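Local coordinates for Alr4995 protein (Nostoc sp., PDB 6LRF) that is a bifunctional enzyme that hydrolyses arginine as an arginine dihydrolase and, as an ornithine cyclodeaminase, probably converts the resulting ornithine to proline, at residues 137-142 against 165-170; 143-148 against 156-161. All coordinates share one frame; numbering follows the deposited sequence.

Contact 1. Residues 137-142 against 165-170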
ATOM      1  N   GLY B 137      19.632   5.431  33.375  1.00 27.20           N
ATOM      2  CA  GLY B 137      19.155   4.888  32.121  1.00 29.11           C
ATOM      3  C   GLY B 137      19.875   3.617  31.705  1.00 33.91           C
ATOM      4  O   GLY B 137      19.280   2.774  31.049  1.00 37.12           O
ATOM      5  N   PHE B 138      21.146   3.480  32.075  1.00 28.09           N
ATOM      6  CA  PHE B 138      21.946   2.323  31.669  1.00 30.92           C
ATOM      7  C   PHE B 138      22.794   1.748  32.794  1.00 30.40           C
ATOM      8  O   PHE B 138      22.826   0.539  33.011  1.00 32.93           O
ATOM      9  CB  PHE B 138      22.865   2.697  30.498  1.00 28.86           C
ATOM     10  CG  PHE B 138      22.126   3.017  29.233  1.00 33.28           C
ATOM     11  CD1 PHE B 138      21.550   2.003  28.478  1.00 30.53           C
ATOM     12  CD2 PHE B 138      21.996   4.330  28.796  1.00 31.67           C
ATOM     13  CE1 PHE B 138      20.865   2.293  27.312  1.00 33.10           C
ATOM     14  CE2 PHE B 138      21.303   4.618  27.635  1.00 32.31           C
ATOM     15  CZ  PHE B 138      20.743   3.590  26.893  1.00 30.26           C
ATOM     16  N   ARG B 139      23.497   2.616  33.505  1.00 28.73           N
ATOM     17  CA  ARG B 139      24.437   2.155  34.516  1.00 29.24           C
ATOM     18  C   ARG B 139      23.934   2.472  35.921  1.00 30.25           C
ATOM     19  O   ARG B 139      23.607   1.564  36.689  1.00 33.11           O
ATOM     20  CB  ARG B 139      25.817   2.769  34.268  1.00 31.35           C
ATOM     21  CG  ARG B 139      26.517   2.195  33.022  1.00 27.24           C
ATOM     22  CD  ARG B 139      26.736   0.673  33.129  1.00 30.01           C
ATOM     23  NE  ARG B 139      27.505   0.165  31.992  1.00 31.89           N
ATOM     24  CZ  ARG B 139      28.834   0.226  31.882  1.00 35.13           C
ATOM     25  NH1 ARG B 139      29.572   0.770  32.848  1.00 29.28           N
ATOM     26  NH2 ARG B 139      29.429  -0.256  30.800  1.00 33.52           N
ATOM     27  N   SER B 140      23.844   3.754  36.254  1.00 24.07           N
ATOM     28  CA  SER B 140      23.330   4.141  37.557  1.00 23.56           C
ATOM     29  C   SER B 140      21.810   4.088  37.619  1.00 26.17           C
ATOM     30  O   SER B 140      21.133   4.537  36.710  1.00 25.09           O
ATOM     31  CB  SER B 140      23.808   5.547  37.915  1.00 22.01           C
ATOM     32  OG  SER B 140      25.219   5.624  37.786  1.00 25.51           O
ATOM     33  N   GLU B 141      21.299   3.565  38.724  1.00 22.92           N
ATOM     34  CA  GLU B 141      19.872   3.492  39.004  1.00 26.54           C
ATOM     35  C   GLU B 141      19.313   4.805  39.508  1.00 26.52           C
ATOM     36  O   GLU B 141      19.967   5.538  40.263  1.00 24.69           O
ATOM     37  CB  GLU B 141      19.596   2.412  40.046  1.00 26.49           C
ATOM     38  CG  GLU B 141      19.748   1.004  39.530  1.00 37.66           C
ATOM     39  CD  GLU B 141      18.507   0.501  38.799  1.00 44.18           C
ATOM     40  OE1 GLU B 141      17.413   1.091  38.976  1.00 37.28           O
ATOM     41  OE2 GLU B 141      18.634  -0.495  38.054  1.00 53.53           O
ATOM     42  N   LEU B 142      18.086   5.079  39.099  1.00 21.77           N
ATOM     43  CA  LEU B 142      17.355   6.264  39.515  1.00 19.59           C
ATOM     44  C   LEU B 142      17.293   6.360  41.036  1.00 22.10           C
ATOM     45  O   LEU B 142      17.433   7.448  41.619  1.00 23.01           O
ATOM     46  CB  LEU B 142      15.944   6.232  38.912  1.00 19.79           C
ATOM     47  CG  LEU B 142      15.014   7.375  39.312  1.00 24.62           C
ATOM     48  CD1 LEU B 142      15.644   8.718  38.950  1.00 21.78           C
ATOM     49  CD2 LEU B 142      13.649   7.188  38.616  1.00 22.63           C
ATOM     50  N   ARG B 165      25.018   4.500  23.090  1.00 34.40           N
ATOM     51  CA  ARG B 165      26.391   4.919  22.813  1.00 40.19           C
ATOM     52  C   ARG B 165      26.903   5.842  23.917  1.00 40.24           C
ATOM     53  O   ARG B 165      28.074   5.796  24.294  1.00 39.16           O
ATOM     54  CB  ARG B 165      26.484   5.623  21.458  1.00 38.90           C
ATOM     55  CG  ARG B 165      26.259   4.698  20.254  1.00 44.27           C
ATOM     56  CD  ARG B 165      26.172   5.492  18.961  1.00 39.33           C
ATOM     57  NE  ARG B 165      25.023   6.388  18.964  1.00 42.32           N
ATOM     58  CZ  ARG B 165      24.919   7.484  18.220  1.00 44.89           C
ATOM     59  NH1 ARG B 165      25.901   7.832  17.397  1.00 39.09           N
ATOM     60  NH2 ARG B 165      23.825   8.234  18.300  1.00 43.54           N
ATOM     61  N   PHE B 166      26.008   6.679  24.433  1.00 33.72           N
ATOM     62  CA  PHE B 166      26.355   7.619  25.485  1.00 33.93           C
ATOM     63  C   PHE B 166      25.740   7.117  26.778  1.00 30.78           C
ATOM     64  O   PHE B 166      24.766   7.685  27.304  1.00 28.07           O
ATOM     65  CB  PHE B 166      25.894   9.020  25.097  1.00 35.59           C
ATOM     66  CG  PHE B 166      26.340   9.415  23.712  1.00 37.19           C
ATOM     67  CD1 PHE B 166      27.661   9.777  23.474  1.00 35.64           C
ATOM     68  CD2 PHE B 166      25.452   9.378  22.638  1.00 35.69           C
ATOM     69  CE1 PHE B 166      28.086  10.119  22.189  1.00 37.68           C
ATOM     70  CE2 PHE B 166      25.865   9.723  21.356  1.00 38.47           C
ATOM     71  CZ  PHE B 166      27.184  10.094  21.129  1.00 39.63           C
ATOM     72  N   TYR B 167      26.341   6.021  27.251  1.00 30.00           N
ATOM     73  CA  TYR B 167      25.852   5.202  28.352  1.00 30.42           C
ATOM     74  C   TYR B 167      26.221   5.771  29.732  1.00 30.18           C
ATOM     75  O   TYR B 167      25.614   5.402  30.741  1.00 29.17           O
ATOM     76  CB  TYR B 167      26.394   3.766  28.202  1.00 28.34           C
ATOM     77  CG  TYR B 167      27.913   3.656  28.295  1.00 35.98           C
ATOM     78  CD1 TYR B 167      28.728   3.997  27.220  1.00 33.94           C
ATOM     79  CD2 TYR B 167      28.526   3.225  29.468  1.00 31.11           C
ATOM     80  CE1 TYR B 167      30.112   3.905  27.311  1.00 34.91           C
ATOM     81  CE2 TYR B 167      29.913   3.130  29.570  1.00 34.19           C
ATOM     82  CZ  TYR B 167      30.702   3.468  28.489  1.00 37.58           C
ATOM     83  OH  TYR B 167      32.086   3.377  28.585  1.00 41.24           O
ATOM     84  N   HIS B 168      27.225   6.651  29.767  1.00 28.30           N
ATOM     85  CA  HIS B 168      27.536   7.433  30.967  1.00 27.88           C
ATOM     86  C   HIS B 168      27.231   8.899  30.709  1.00 26.28           C
ATOM     87  O   HIS B 168      27.367   9.383  29.587  1.00 27.28           O
ATOM     88  CB  HIS B 168      29.011   7.288  31.378  1.00 28.78           C
ATOM     89  CG  HIS B 168      29.314   6.047  32.157  1.00 29.21           C
ATOM     90  ND1 HIS B 168      30.575   5.486  32.197  1.00 34.10           N
ATOM     91  CD2 HIS B 168      28.532   5.275  32.949  1.00 29.39           C
ATOM     92  CE1 HIS B 168      30.552   4.409  32.963  1.00 31.50           C
ATOM     93  NE2 HIS B 168      29.327   4.258  33.435  1.00 30.28           N
ATOM     94  N   LEU B 169      26.838   9.604  31.755  1.00 23.39           N
ATOM     95  CA  LEU B 169      26.525  11.019  31.655  1.00 21.17           C
ATOM     96  C   LEU B 169      27.689  11.842  31.118  1.00 27.24           C
ATOM     97  O   LEU B 169      27.479  12.780  30.345  1.00 23.65           O
ATOM     98  CB  LEU B 169      26.114  11.553  33.018  1.00 20.59           C
ATOM     99  CG  LEU B 169      25.642  13.006  33.005  1.00 23.17           C
ATOM    100  CD1 LEU B 169      24.429  13.180  32.034  1.00 25.54           C
ATOM    101  CD2 LEU B 169      25.309  13.481  34.417  1.00 26.23           C
ATOM    102  N   ASP B 170      28.915  11.492  31.517  1.00 23.60           N
ATOM    103  CA  ASP B 170      30.086  12.293  31.150  1.00 27.57           C
ATOM    104  C   ASP B 170      30.540  12.088  29.703  1.00 29.50           C
ATOM    105  O   ASP B 170      31.498  12.720  29.259  1.00 31.60           O
ATOM    106  CB  ASP B 170      31.259  12.019  32.120  1.00 29.60           C
ATOM    107  CG  ASP B 170      31.923  10.652  31.922  1.00 34.49           C
ATOM    108  OD1 ASP B 170      31.391   9.785  31.192  1.00 32.93           O
ATOM    109  OD2 ASP B 170      33.005  10.436  32.535  1.00 33.40           O
TER
HETATM  110  O   HOH W   1      23.791   5.459  33.116  1.00 27.57           O
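Phe138 and Arg139 lean on Tyr167 and His168 where two loops of the guanidino-group modifying domain meet. Residues 168-170 read His-Leu-Asp, consistent with the His-X-Asp motif that arginine deiminases of this superfamily carry in the active site. Phe138, the first residue of its loop to touch the other, meets Tyr167 through its root: its CB lies 4.3 Å from Tyr167 CB. A large apolar residue suits this spot, since its ring atom CD2 also comes to 4.0 Å from Tyr167 CA. Arg139 does most of the touching. Its backbone N donates to a water, which in turn donates to Tyr167 O, 3.0 Å from the water oxygen, so one water ties the two main chains together. The side chain bends at its second torsion (chi2 -60°), laying the CB and CG methylenes against the imidazole and bringing CG to 3.5 Å from His168 NE2. Beyond the bend, the guanidinium presents one face to the phenol ring, with Tyr167 CD2 3.8 Å above its plane, near the centre; the two planes are inclined by 46°. Arginine suits this place because it offers both greasy methylenes and a flat cation. Glu118 fixes the charged end, its OE1 forming a salt bridge with Arg139 NH1 and a hydrogen bond with His168 NE2. With an alanine here, Glu118 would probably lose this cationic mate, and a gap would be likely to open beside the Tyr167 and His168 rings. Tyr167 is anchored at its far end by a hydrogen bond from its hydroxyl to Gly259 O. Its CG sits between the backbone N and carbonyl carbon (chi1 64°), a turn that brings Tyr167 CE2 to 3.6 Å from Arg139 NH2.

Contact 2. Residues 143-148 against 156-161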
ATOM      1  N   ASP B 143      17.124   5.212  41.683  1.00 16.78           N
ATOM      2  CA  ASP B 143      17.036   5.173  43.139  1.00 21.59           C
ATOM      3  C   ASP B 143      18.349   5.524  43.891  1.00 18.83           C
ATOM      4  O   ASP B 143      18.330   5.711  45.105  1.00 23.51           O
ATOM      5  CB  ASP B 143      16.556   3.796  43.575  1.00 22.68           C
ATOM      6  CG  ASP B 143      15.054   3.624  43.413  1.00 35.02           C
ATOM      7  OD1 ASP B 143      14.361   4.636  43.158  1.00 28.73           O
ATOM      8  OD2 ASP B 143      14.567   2.476  43.556  1.00 38.68           O
ATOM      9  N   SER B 144      19.478   5.598  43.198  1.00 18.03           N
ATOM     10  CA  SER B 144      20.708   6.022  43.868  1.00 19.26           C
ATOM     11  C   SER B 144      20.727   7.534  44.120  1.00 22.07           C
ATOM     12  O   SER B 144      21.468   8.022  44.977  1.00 20.32           O
ATOM     13  CB  SER B 144      21.947   5.613  43.062  1.00 20.94           C
ATOM     14  OG  SER B 144      22.049   6.345  41.841  1.00 21.43           O
ATOM     15  N   HIS B 145      19.904   8.279  43.393  1.00 19.65           N
ATOM     16  CA  HIS B 145      20.018   9.723  43.414  1.00 19.27           C
ATOM     17  C   HIS B 145      19.669  10.339  44.777  1.00 20.41           C
ATOM     18  O   HIS B 145      20.350  11.281  45.202  1.00 20.39           O
ATOM     19  CB  HIS B 145      19.173  10.338  42.287  1.00 22.19           C
ATOM     20  CG  HIS B 145      19.668   9.977  40.918  1.00 18.64           C
ATOM     21  ND1 HIS B 145      19.154  10.524  39.761  1.00 19.75           N
ATOM     22  CD2 HIS B 145      20.653   9.135  40.526  1.00 18.01           C
ATOM     23  CE1 HIS B 145      19.789  10.018  38.718  1.00 19.16           C
ATOM     24  NE2 HIS B 145      20.709   9.180  39.155  1.00 20.73           N
ATOM     25  N   PRO B 146      18.635   9.828  45.471  1.00 18.34           N
ATOM     26  CA  PRO B 146      18.405  10.385  46.816  1.00 22.80           C
ATOM     27  C   PRO B 146      19.552  10.148  47.817  1.00 24.48           C
ATOM     28  O   PRO B 146      19.701  10.923  48.757  1.00 24.41           O
ATOM     29  CB  PRO B 146      17.145   9.655  47.294  1.00 20.43           C
ATOM     30  CG  PRO B 146      16.424   9.283  45.998  1.00 26.77           C
ATOM     31  CD  PRO B 146      17.543   8.918  45.061  1.00 21.56           C
ATOM     32  N   TYR B 147      20.323   9.083  47.630  1.00 20.40           N
ATOM     33  CA  TYR B 147      21.470   8.805  48.482  1.00 22.53           C
ATOM     34  C   TYR B 147      22.542   9.850  48.245  1.00 25.71           C
ATOM     35  O   TYR B 147      23.176  10.338  49.188  1.00 24.70           O
ATOM     36  CB  TYR B 147      22.024   7.407  48.204  1.00 21.87           C
ATOM     37  CG  TYR B 147      21.174   6.273  48.735  1.00 24.12           C
ATOM     38  CD1 TYR B 147      21.377   5.765  50.010  1.00 28.61           C
ATOM     39  CD2 TYR B 147      20.181   5.692  47.949  1.00 26.16           C
ATOM     40  CE1 TYR B 147      20.598   4.712  50.498  1.00 25.82           C
ATOM     41  CE2 TYR B 147      19.401   4.644  48.425  1.00 25.64           C
ATOM     42  CZ  TYR B 147      19.619   4.159  49.699  1.00 28.55           C
ATOM     43  OH  TYR B 147      18.856   3.119  50.175  1.00 31.12           O
ATOM     44  N   LEU B 148      22.736  10.197  46.976  1.00 18.21           N
ATOM     45  CA  LEU B 148      23.732  11.182  46.617  1.00 20.94           C
ATOM     46  C   LEU B 148      23.408  12.501  47.296  1.00 27.38           C
ATOM     47  O   LEU B 148      24.290  13.199  47.815  1.00 23.37           O
ATOM     48  CB  LEU B 148      23.786  11.380  45.109  1.00 18.82           C
ATOM     49  CG  LEU B 148      23.967  10.139  44.264  1.00 21.72           C
ATOM     50  CD1 LEU B 148      24.066  10.556  42.806  1.00 20.56           C
ATOM     51  CD2 LEU B 148      25.214   9.407  44.701  1.00 23.32           C
ATOM     52  N   VAL B 156      20.096  17.442  43.785  1.00 22.52           N
ATOM     53  CA  VAL B 156      20.405  16.502  42.702  1.00 23.82           C
ATOM     54  C   VAL B 156      19.357  16.585  41.598  1.00 24.20           C
ATOM     55  O   VAL B 156      18.173  16.428  41.850  1.00 24.12           O
ATOM     56  CB  VAL B 156      20.490  15.050  43.220  1.00 22.81           C
ATOM     57  CG1 VAL B 156      20.630  14.054  42.061  1.00 18.65           C
ATOM     58  CG2 VAL B 156      21.668  14.911  44.177  1.00 23.47           C
ATOM     59  N   LEU B 157      19.814  16.843  40.378  1.00 24.85           N
ATOM     60  CA  LEU B 157      18.948  16.922  39.207  1.00 26.63           C
ATOM     61  C   LEU B 157      19.092  15.684  38.336  1.00 25.06           C
ATOM     62  O   LEU B 157      20.173  15.431  37.810  1.00 25.41           O
ATOM     63  CB  LEU B 157      19.292  18.167  38.389  1.00 24.74           C
ATOM     64  CG  LEU B 157      19.197  19.504  39.114  1.00 25.03           C
ATOM     65  CD1 LEU B 157      19.473  20.634  38.142  1.00 26.83           C
ATOM     66  CD2 LEU B 157      17.824  19.655  39.749  1.00 30.43           C
ATOM     67  N   SER B 158      18.015  14.914  38.172  1.00 20.48           N
ATOM     68  CA  SER B 158      18.108  13.639  37.453  1.00 20.43           C
ATOM     69  C   SER B 158      17.921  13.807  35.953  1.00 26.17           C
ATOM     70  O   SER B 158      16.963  14.453  35.515  1.00 25.50           O
ATOM     71  CB  SER B 158      17.072  12.647  37.991  1.00 24.16           C
ATOM     72  OG  SER B 158      17.218  12.478  39.395  1.00 25.76           O
ATOM     73  N   LEU B 159      18.821  13.216  35.170  1.00 21.59           N
ATOM     74  CA  LEU B 159      18.732  13.238  33.704  1.00 23.61           C
ATOM     75  C   LEU B 159      18.667  11.820  33.169  1.00 29.89           C
ATOM     76  O   LEU B 159      19.452  10.957  33.600  1.00 22.70           O
ATOM     77  CB  LEU B 159      19.934  13.957  33.074  1.00 21.38           C
ATOM     78  CG  LEU B 159      20.199  15.405  33.477  1.00 21.53           C
ATOM     79  CD1 LEU B 159      21.497  15.895  32.821  1.00 29.01           C
ATOM     80  CD2 LEU B 159      19.043  16.323  33.093  1.00 26.48           C
ATOM     81  N   ARG B 160      17.754  11.567  32.225  1.00 21.77           N
ATOM     82  CA  ARG B 160      17.660  10.230  31.650  1.00 20.93           C
ATOM     83  C   ARG B 160      18.434  10.106  30.344  1.00 25.02           C
ATOM     84  O   ARG B 160      18.247  10.894  29.412  1.00 24.47           O
ATOM     85  CB  ARG B 160      16.209   9.820  31.408  1.00 26.62           C
ATOM     86  CG  ARG B 160      16.123   8.391  30.905  1.00 27.18           C
ATOM     87  CD  ARG B 160      14.763   8.051  30.352  1.00 28.77           C
ATOM     88  NE  ARG B 160      14.743   6.653  29.956  1.00 31.20           N
ATOM     89  CZ  ARG B 160      13.713   6.067  29.362  1.00 32.65           C
ATOM     90  NH1 ARG B 160      12.625   6.772  29.091  1.00 29.57           N
ATOM     91  NH2 ARG B 160      13.780   4.783  29.045  1.00 32.30           N
ATOM     92  N   LEU B 161      19.299   9.095  30.295  1.00 22.41           N
ATOM     93  CA  LEU B 161      20.074   8.761  29.116  1.00 27.94           C
ATOM     94  C   LEU B 161      19.300   7.765  28.274  1.00 25.51           C
ATOM     95  O   LEU B 161      18.829   6.768  28.814  1.00 22.89           O
ATOM     96  CB  LEU B 161      21.429   8.158  29.514  1.00 21.55           C
ATOM     97  CG  LEU B 161      22.372   9.027  30.348  1.00 25.68           C
ATOM     98  CD1 LEU B 161      23.448   8.168  31.013  1.00 24.50           C
ATOM     99  CD2 LEU B 161      22.996  10.109  29.473  1.00 24.77           C
TER
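His145, near the start of helix 145-152, reaches toward strand 155-160 and meets the hydroxyl of Ser158. The bond between His145 ND1 and Ser158 OG is short, 2.8 Å, and nearly straight at 171°, with the oxygen at the ring edge close to the imidazole plane. Either atom could be the donor. The first torsion sets His145 CG (chi1 -65°) and Ser158 OG each beside its own backbone N, anti to the carbonyl carbon, and imidazole and hydroxyl meet between helix and strand. The other ring nitrogen, NE2, is hydrogen-bonded to Gly135 O, so the imidazole is held at two points and its rotation is fixed. Histidine suits this buried place because its flat ring carries two nitrogens on its rim, each able to take one partner, and serine because its short side chain lets helix and strand stay close. The setting is a beta-alpha-beta crossover: strand 132-136, helix 145-152, then strand 155-160 running parallel to the first, so that the helix packs over the sheet. Along the second strand Val156 and Ser158 point to this helix, while Leu157 between them turns to helix 190-199. Val156 provides the apolar half of the contact. With CG1 anti to the backbone N (chi1 173°), its two methyls spread along the helix: CG1 comes to 4.0 Å from His145 CB, and CG2 lies 4.0 Å from His145 O. One turn on, Leu148 brings its CB to 4.2 Å from Val156 CG2, while its side chain also packs on Phe117.

In the fold
From the N terminus, the chain leaves strand 132-136, passes through loop 137-142 and on into helix 145-152, whose first residues fall in 143-148, then returns along strand 155-160. Contact 2 closes the short loop between 143-148 and 156-161. The chain continues to 165-170, where contact 1 closes a wider loop with contact 2 nested inside. The two centres are about 11 Å apart, and Leu161 joins them: its O lies 3.5 Å from Phe138 CE2, and its CD1 3.5 Å from Tyr167 O. Contact 2 ties the helix to its sheet, and contact 1 ties the loop leading into that helix to the loop bearing the His-Leu-Asp sequence.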